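Local atomic coordinates of saframycin Mx1 synthetase B (Legionella pneumophila subsp. pneumophila, PDB entry 3KXW), a protein that belongs to the ANL superfamily of AMP-binding enzymes, is also named fatty acid AMP ligase, and carries a bound 5'-O-[(S)-(dodecanoyloxy)(hydroxy)phosphoryl]adenosine. Residues Asp472-Leu486 and Leu521-Leu535. Residues are numbered along the deposited sequence; the frame is centred on the assembly and turned at random.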
loop_
_atom_site.group_PDB
_atom_site.type_symbol
_atom_site.label_atom_id
_atom_site.label_comp_id
_atom_site.label_asym_id
_atom_site.label_seq_id
_atom_site.Cartn_x
_atom_site.Cartn_y
_atom_site.Cartn_z
ATOM N N ASP A 472 8.799 -5.199 -17.899
ATOM C CA ASP A 472 7.735 -4.211 -17.969
ATOM C C ASP A 472 8.200 -2.821 -17.554
ATOM O O ASP A 472 7.717 -1.821 -18.081
ATOM C CB ASP A 472 6.504 -4.656 -17.179
ATOM C CG ASP A 472 5.786 -5.827 -17.830
ATOM O OD1 ASP A 472 6.030 -6.109 -19.023
ATOM O OD2 ASP A 472 4.951 -6.459 -17.153
ATOM N N ILE A 473 9.140 -2.764 -16.615
ATOM C CA ILE A 473 9.739 -1.498 -16.186
ATOM C C ILE A 473 10.559 -0.922 -17.336
ATOM O O ILE A 473 10.511 0.271 -17.599
ATOM C CB ILE A 473 10.643 -1.691 -14.969
ATOM C CG1 ILE A 473 9.829 -2.026 -13.715
ATOM C CG2 ILE A 473 11.503 -0.456 -14.728
ATOM C CD1 ILE A 473 10.697 -2.497 -12.548
ATOM N N GLU A 474 11.301 -1.775 -18.030
ATOM C CA GLU A 474 12.087 -1.325 -19.175
ATOM C C GLU A 474 11.173 -0.744 -20.254
ATOM O O GLU A 474 11.481 0.293 -20.852
ATOM C CB GLU A 474 12.958 -2.480 -19.705
ATOM C CG GLU A 474 14.018 -2.898 -18.696
ATOM C CD GLU A 474 14.652 -4.262 -18.987
ATOM O OE1 GLU A 474 14.292 -4.882 -20.008
ATOM O OE2 GLU A 474 15.508 -4.697 -18.195
ATOM N N PHE A 475 10.040 -1.402 -20.481
ATOM C CA PHE A 475 9.040 -0.923 -21.438
ATOM C C PHE A 475 8.545 0.473 -21.080
ATOM O O PHE A 475 8.449 1.352 -21.954
ATOM C CB PHE A 475 7.845 -1.872 -21.518
ATOM C CG PHE A 475 6.798 -1.436 -22.511
ATOM C CD1 PHE A 475 6.839 -1.889 -23.816
ATOM C CD2 PHE A 475 5.778 -0.568 -22.133
ATOM C CE1 PHE A 475 5.879 -1.488 -24.739
ATOM C CE2 PHE A 475 4.817 -0.156 -23.053
ATOM C CZ PHE A 475 4.874 -0.625 -24.362
ATOM N N SER A 476 8.204 0.661 -19.804
ATOM C CA SER A 476 7.744 1.948 -19.305
ATOM C C SER A 476 8.753 3.059 -19.602
ATOM O O SER A 476 8.385 4.116 -20.120
ATOM C CB SER A 476 7.437 1.877 -17.796
ATOM O OG SER A 476 6.212 1.183 -17.558
ATOM N N LEU A 477 10.021 2.806 -19.287
ATOM C CA LEU A 477 11.079 3.795 -19.504
ATOM C C LEU A 477 11.181 4.140 -20.983
ATOM O O LEU A 477 11.272 5.318 -21.369
ATOM C CB LEU A 477 12.430 3.251 -18.993
ATOM C CG LEU A 477 12.541 3.147 -17.471
ATOM C CD1 LEU A 477 13.653 2.194 -17.015
ATOM C CD2 LEU A 477 12.783 4.529 -16.904
HETATM N N MSE A 478 11.156 3.106 -21.813
HETATM C CA MSE A 478 11.321 3.305 -23.248
HETATM C C MSE A 478 10.116 3.996 -23.863
HETATM O O MSE A 478 10.234 4.657 -24.894
HETATM C CB MSE A 478 11.622 1.976 -23.935
HETATM C CG MSE A 478 12.975 1.399 -23.508
HETATM SE SE MSE A 478 14.546 2.549 -23.969
HETATM C CE MSE A 478 14.646 3.717 -22.378
ATOM N N HIS A 479 8.964 3.871 -23.217
ATOM C CA HIS A 479 7.742 4.459 -23.767
ATOM C C HIS A 479 7.303 5.770 -23.117
ATOM O O HIS A 479 6.268 6.354 -23.470
ATOM C CB HIS A 479 6.638 3.417 -23.807
ATOM C CG HIS A 479 6.948 2.291 -24.749
ATOM N ND1 HIS A 479 6.343 2.162 -25.984
ATOM C CD2 HIS A 479 7.849 1.281 -24.667
ATOM C CE1 HIS A 479 6.827 1.098 -26.601
ATOM N NE2 HIS A 479 7.747 0.549 -25.826
ATOM N N SER A 480 8.104 6.251 -22.179
ATOM C CA SER A 480 7.818 7.523 -21.531
ATOM C C SER A 480 8.661 8.577 -22.218
ATOM O O SER A 480 9.589 8.242 -22.953
ATOM C CB SER A 480 8.210 7.467 -20.065
ATOM O OG SER A 480 9.617 7.477 -19.958
ATOM N N PRO A 481 8.340 9.853 -21.979
ATOM C CA PRO A 481 9.087 10.970 -22.582
ATOM C C PRO A 481 10.540 10.982 -22.117
ATOM O O PRO A 481 11.398 11.606 -22.749
ATOM C CB PRO A 481 8.357 12.216 -22.059
ATOM C CG PRO A 481 6.960 11.722 -21.770
ATOM C CD PRO A 481 7.119 10.302 -21.287
ATOM N N LEU A 482 10.820 10.288 -21.022
ATOM C CA LEU A 482 12.190 10.204 -20.536
ATOM C C LEU A 482 13.117 9.586 -21.578
ATOM O O LEU A 482 14.294 9.876 -21.595
ATOM C CB LEU A 482 12.259 9.378 -19.249
ATOM C CG LEU A 482 11.803 10.045 -17.948
ATOM C CD1 LEU A 482 10.455 10.731 -18.094
ATOM C CD2 LEU A 482 11.789 9.030 -16.809
ATOM N N HIS A 483 12.604 8.718 -22.438
ATOM C CA HIS A 483 13.496 8.036 -23.374
ATOM C C HIS A 483 14.243 9.016 -24.279
ATOM O O HIS A 483 15.294 8.677 -24.828
ATOM C CB HIS A 483 12.756 6.972 -24.194
ATOM C CG HIS A 483 12.089 7.516 -25.419
ATOM N ND1 HIS A 483 10.830 8.076 -25.395
ATOM C CD2 HIS A 483 12.514 7.597 -26.704
ATOM C CE1 HIS A 483 10.504 8.475 -26.612
ATOM N NE2 HIS A 483 11.512 8.205 -27.423
ATOM N N HIS A 484 13.713 10.232 -24.428
ATOM C CA HIS A 484 14.378 11.227 -25.270
ATOM C C HIS A 484 15.782 11.675 -24.810
ATOM O O HIS A 484 16.526 12.244 -25.598
ATOM C CB HIS A 484 13.467 12.441 -25.496
ATOM C CG HIS A 484 12.283 12.151 -26.368
ATOM N ND1 HIS A 484 12.401 11.877 -27.713
ATOM C CD2 HIS A 484 10.959 12.108 -26.090
ATOM C CE1 HIS A 484 11.199 11.668 -28.226
ATOM N NE2 HIS A 484 10.307 11.799 -27.262
ATOM N N VAL A 485 16.146 11.415 -23.551
ATOM C CA VAL A 485 17.470 11.785 -23.064
ATOM C C VAL A 485 18.296 10.529 -22.775
ATOM O O VAL A 485 19.410 10.618 -22.279
ATOM C CB VAL A 485 17.420 12.690 -21.791
ATOM C CG1 VAL A 485 16.539 13.906 -22.026
ATOM C CG2 VAL A 485 16.926 11.895 -20.543
ATOM N N LEU A 486 17.742 9.365 -23.099
ATOM C CA LEU A 486 18.399 8.100 -22.780
ATOM C C LEU A 486 18.742 7.283 -24.009
ATOM O O LEU A 486 18.240 7.539 -25.113
ATOM C CB LEU A 486 17.482 7.223 -21.919
ATOM C CG LEU A 486 16.879 7.833 -20.662
ATOM C CD1 LEU A 486 15.933 6.804 -19.979
ATOM C CD2 LEU A 486 17.979 8.307 -19.748
ATOM N N LEU A 521 16.161 13.764 -13.462
ATOM C CA LEU A 521 16.014 12.478 -14.146
ATOM C C LEU A 521 15.751 11.339 -13.159
ATOM O O LEU A 521 14.846 10.537 -13.380
ATOM C CB LEU A 521 17.251 12.157 -14.994
ATOM C CG LEU A 521 17.287 10.774 -15.655
ATOM C CD1 LEU A 521 16.007 10.516 -16.484
ATOM C CD2 LEU A 521 18.527 10.648 -16.523
ATOM N N PHE A 522 16.547 11.278 -12.090
ATOM C CA PHE A 522 16.379 10.266 -11.036
ATOM C C PHE A 522 14.965 10.318 -10.457
ATOM O O PHE A 522 14.321 9.292 -10.274
ATOM C CB PHE A 522 17.380 10.455 -9.883
ATOM C CG PHE A 522 18.816 10.198 -10.258
ATOM C CD1 PHE A 522 19.163 9.105 -11.037
ATOM C CD2 PHE A 522 19.821 11.050 -9.804
ATOM C CE1 PHE A 522 20.493 8.887 -11.380
ATOM C CE2 PHE A 522 21.145 10.842 -10.138
ATOM C CZ PHE A 522 21.482 9.772 -10.934
ATOM N N ASN A 523 14.494 11.522 -10.157
ATOM C CA ASN A 523 13.134 11.688 -9.646
ATOM C C ASN A 523 12.049 11.261 -10.636
ATOM O O ASN A 523 11.051 10.658 -10.247
ATOM C CB ASN A 523 12.919 13.125 -9.153
ATOM C CG ASN A 523 13.866 13.492 -8.027
ATOM O OD1 ASN A 523 14.280 12.630 -7.260
ATOM N ND2 ASN A 523 14.225 14.772 -7.928
ATOM N N GLU A 524 12.257 11.556 -11.918
ATOM C CA GLU A 524 11.298 11.178 -12.955
ATOM C C GLU A 524 11.246 9.677 -13.094
ATOM O O GLU A 524 10.178 9.091 -13.299
ATOM C CB GLU A 524 11.679 11.807 -14.305
ATOM C CG GLU A 524 11.346 13.280 -14.369
ATOM C CD GLU A 524 12.054 14.016 -15.497
ATOM O OE1 GLU A 524 13.007 13.456 -16.089
ATOM O OE2 GLU A 524 11.670 15.174 -15.774
ATOM N N ILE A 525 12.407 9.043 -12.993
ATOM C CA ILE A 525 12.437 7.603 -13.074
ATOM C C ILE A 525 11.685 7.004 -11.881
ATOM O O ILE A 525 10.827 6.145 -12.050
ATOM C CB ILE A 525 13.865 7.083 -13.133
ATOM C CG1 ILE A 525 14.476 7.467 -14.487
ATOM C CG2 ILE A 525 13.854 5.575 -12.960
ATOM C CD1 ILE A 525 16.024 7.286 -14.557
ATOM N N PHE A 526 11.987 7.482 -10.681
ATOM C CA PHE A 526 11.301 6.962 -9.505
ATOM C C PHE A 526 9.785 7.096 -9.639
ATOM O O PHE A 526 9.034 6.129 -9.423
ATOM C CB PHE A 526 11.810 7.607 -8.204
ATOM C CG PHE A 526 11.287 6.921 -6.971
ATOM C CD1 PHE A 526 12.009 5.909 -6.358
ATOM C CD2 PHE A 526 10.048 7.257 -6.466
ATOM C CE1 PHE A 526 11.505 5.268 -5.216
ATOM C CE2 PHE A 526 9.529 6.617 -5.347
ATOM C CZ PHE A 526 10.267 5.616 -4.726
ATOM N N GLU A 527 9.328 8.279 -10.024
ATOM C CA GLU A 527 7.885 8.513 -10.206
ATOM C C GLU A 527 7.238 7.619 -11.274
ATOM O O GLU A 527 6.153 7.062 -11.083
ATOM C CB GLU A 527 7.634 9.990 -10.505
ATOM C CG GLU A 527 6.175 10.322 -10.798
ATOM C CD GLU A 527 6.002 11.758 -11.300
ATOM O OE1 GLU A 527 6.520 12.699 -10.643
ATOM O OE2 GLU A 527 5.378 11.938 -12.363
ATOM N N LEU A 528 7.923 7.449 -12.396
ATOM C CA LEU A 528 7.407 6.602 -13.464
ATOM C C LEU A 528 7.156 5.176 -13.032
ATOM O O LEU A 528 6.098 4.614 -13.316
ATOM C CB LEU A 528 8.364 6.607 -14.664
ATOM C CG LEU A 528 7.930 5.736 -15.839
ATOM C CD1 LEU A 528 6.689 6.329 -16.512
ATOM C CD2 LEU A 528 9.059 5.611 -16.851
ATOM N N VAL A 529 8.136 4.565 -12.369
ATOM C CA VAL A 529 8.009 3.172 -11.972
ATOM C C VAL A 529 6.946 3.022 -10.862
ATOM O O VAL A 529 6.179 2.062 -10.834
ATOM C CB VAL A 529 9.377 2.625 -11.506
ATOM C CG1 VAL A 529 9.229 1.208 -10.993
ATOM C CG2 VAL A 529 10.386 2.703 -12.672
ATOM N N TYR A 530 6.916 3.976 -9.950
ATOM C CA TYR A 530 5.904 3.960 -8.895
ATOM C C TYR A 530 4.483 3.989 -9.469
ATOM O O TYR A 530 3.620 3.202 -9.052
ATOM C CB TYR A 530 6.104 5.125 -7.944
ATOM C CG TYR A 530 5.128 5.104 -6.792
ATOM C CD1 TYR A 530 5.436 4.466 -5.598
ATOM C CD2 TYR A 530 3.875 5.707 -6.919
ATOM C CE1 TYR A 530 4.521 4.450 -4.541
ATOM C CE2 TYR A 530 2.964 5.700 -5.872
ATOM C CZ TYR A 530 3.288 5.075 -4.689
ATOM O OH TYR A 530 2.355 5.088 -3.659
ATOM N N GLU A 531 4.258 4.878 -10.429
ATOM C CA GLU A 531 2.948 5.039 -11.072
ATOM C C GLU A 531 2.535 3.877 -11.973
ATOM O O GLU A 531 1.393 3.426 -11.915
ATOM C CB GLU A 531 2.910 6.362 -11.835
ATOM C CG GLU A 531 3.169 7.536 -10.909
ATOM C CD GLU A 531 1.937 8.378 -10.584
ATOM O OE1 GLU A 531 1.604 9.254 -11.422
ATOM O OE2 GLU A 531 1.337 8.222 -9.474
ATOM N N ASN A 532 3.470 3.388 -12.788
ATOM C CA ASN A 532 3.181 2.321 -13.736
ATOM C C ASN A 532 3.180 0.924 -13.134
ATOM O O ASN A 532 2.519 0.031 -13.660
ATOM C CB ASN A 532 4.168 2.366 -14.914
ATOM C CG ASN A 532 3.924 3.551 -15.854
ATOM O OD1 ASN A 532 3.205 4.499 -15.521
ATOM N ND2 ASN A 532 4.534 3.499 -17.038
ATOM N N HIS A 533 3.917 0.722 -12.043
ATOM C CA HIS A 533 4.141 -0.635 -11.529
ATOM C C HIS A 533 3.931 -0.825 -10.032
ATOM O O HIS A 533 4.028 -1.945 -9.512
ATOM C CB HIS A 533 5.539 -1.110 -11.931
ATOM C CG HIS A 533 5.762 -1.045 -13.402
ATOM N ND1 HIS A 533 5.252 -1.987 -14.270
ATOM C CD2 HIS A 533 6.369 -0.111 -14.170
ATOM C CE1 HIS A 533 5.580 -1.658 -15.511
ATOM N NE2 HIS A 533 6.255 -0.520 -15.477
ATOM N N GLN A 534 3.634 0.265 -9.347
ATOM C CA GLN A 534 3.499 0.224 -7.889
ATOM C C GLN A 534 4.741 -0.385 -7.255
ATOM O O GLN A 534 4.638 -1.177 -6.315
ATOM C CB GLN A 534 2.232 -0.555 -7.477
ATOM C CG GLN A 534 0.919 0.155 -7.822
ATOM C CD GLN A 534 0.682 0.244 -9.317
ATOM O OE1 GLN A 534 0.593 -0.777 -10.012
ATOM N NE2 GLN A 534 0.573 1.465 -9.824
ATOM N N LEU A 535 5.918 -0.021 -7.774
ATOM C CA LEU A 535 7.172 -0.473 -7.200
ATOM C C LEU A 535 8.063 0.731 -6.906
ATOM O O LEU A 535 7.898 1.782 -7.521
ATOM C CB LEU A 535 7.910 -1.417 -8.161
ATOM C CG LEU A 535 7.221 -2.758 -8.470
ATOM C CD1 LEU A 535 7.866 -3.397 -9.677
ATOM C CD2 LEU A 535 7.293 -3.689 -7.256
HETATM O O HOH W 1 5.673 4.604 -19.843
#
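Ser-476 OG and His-533 CG each stand beside their own backbone N, anti to the carbonyl carbon (chi1 -75° and -56°), which brings the hydroxyl up to helix 521-533 and lays the imidazole against helix 472-479. This is helix-helix packing in the small C-terminal domain of an ANL-type enzyme, where the two helices run at 123° to each other, closer to antiparallel than to parallel. Ser-476 OG and His-533 NE2 share a hydrogen bond of 2.7 Å, with OG close to the ring plane. The same OG accepts a nearly straight bond from Asn-532 ND2 at 2.9 Å, and it lies in the amide plane, so two consecutive residues, Asn-532 and His-533, grip one buried hydroxyl. Ile-473 then covers one face of the imidazole, its CG1 4.2 Å from the ring centroid in a CH-pi contact, while Lys-102 of helix 101-114 also touches His-533. From there the seam becomes apolar. Ile-473 CG2 meets Val-529 CG2, and Leu-528 CD2 touches Leu-477 CD2 at 3.9 Å and also meets Ser-480. Farther along the chain, in the 3-10 segment 481-485, Leu-482 CD2 rests on Glu-524 CB at 3.7 Å and reaches Ile-525 CG1; Leu-486, at the start of strand 486-496, touches Leu-521 CD2 with its own CD2. At the polar end a water spans the helices, donating to Ser-476 O at 2.8 Å and taking a weak bond from Asn-532 ND2 at 3.2 Å.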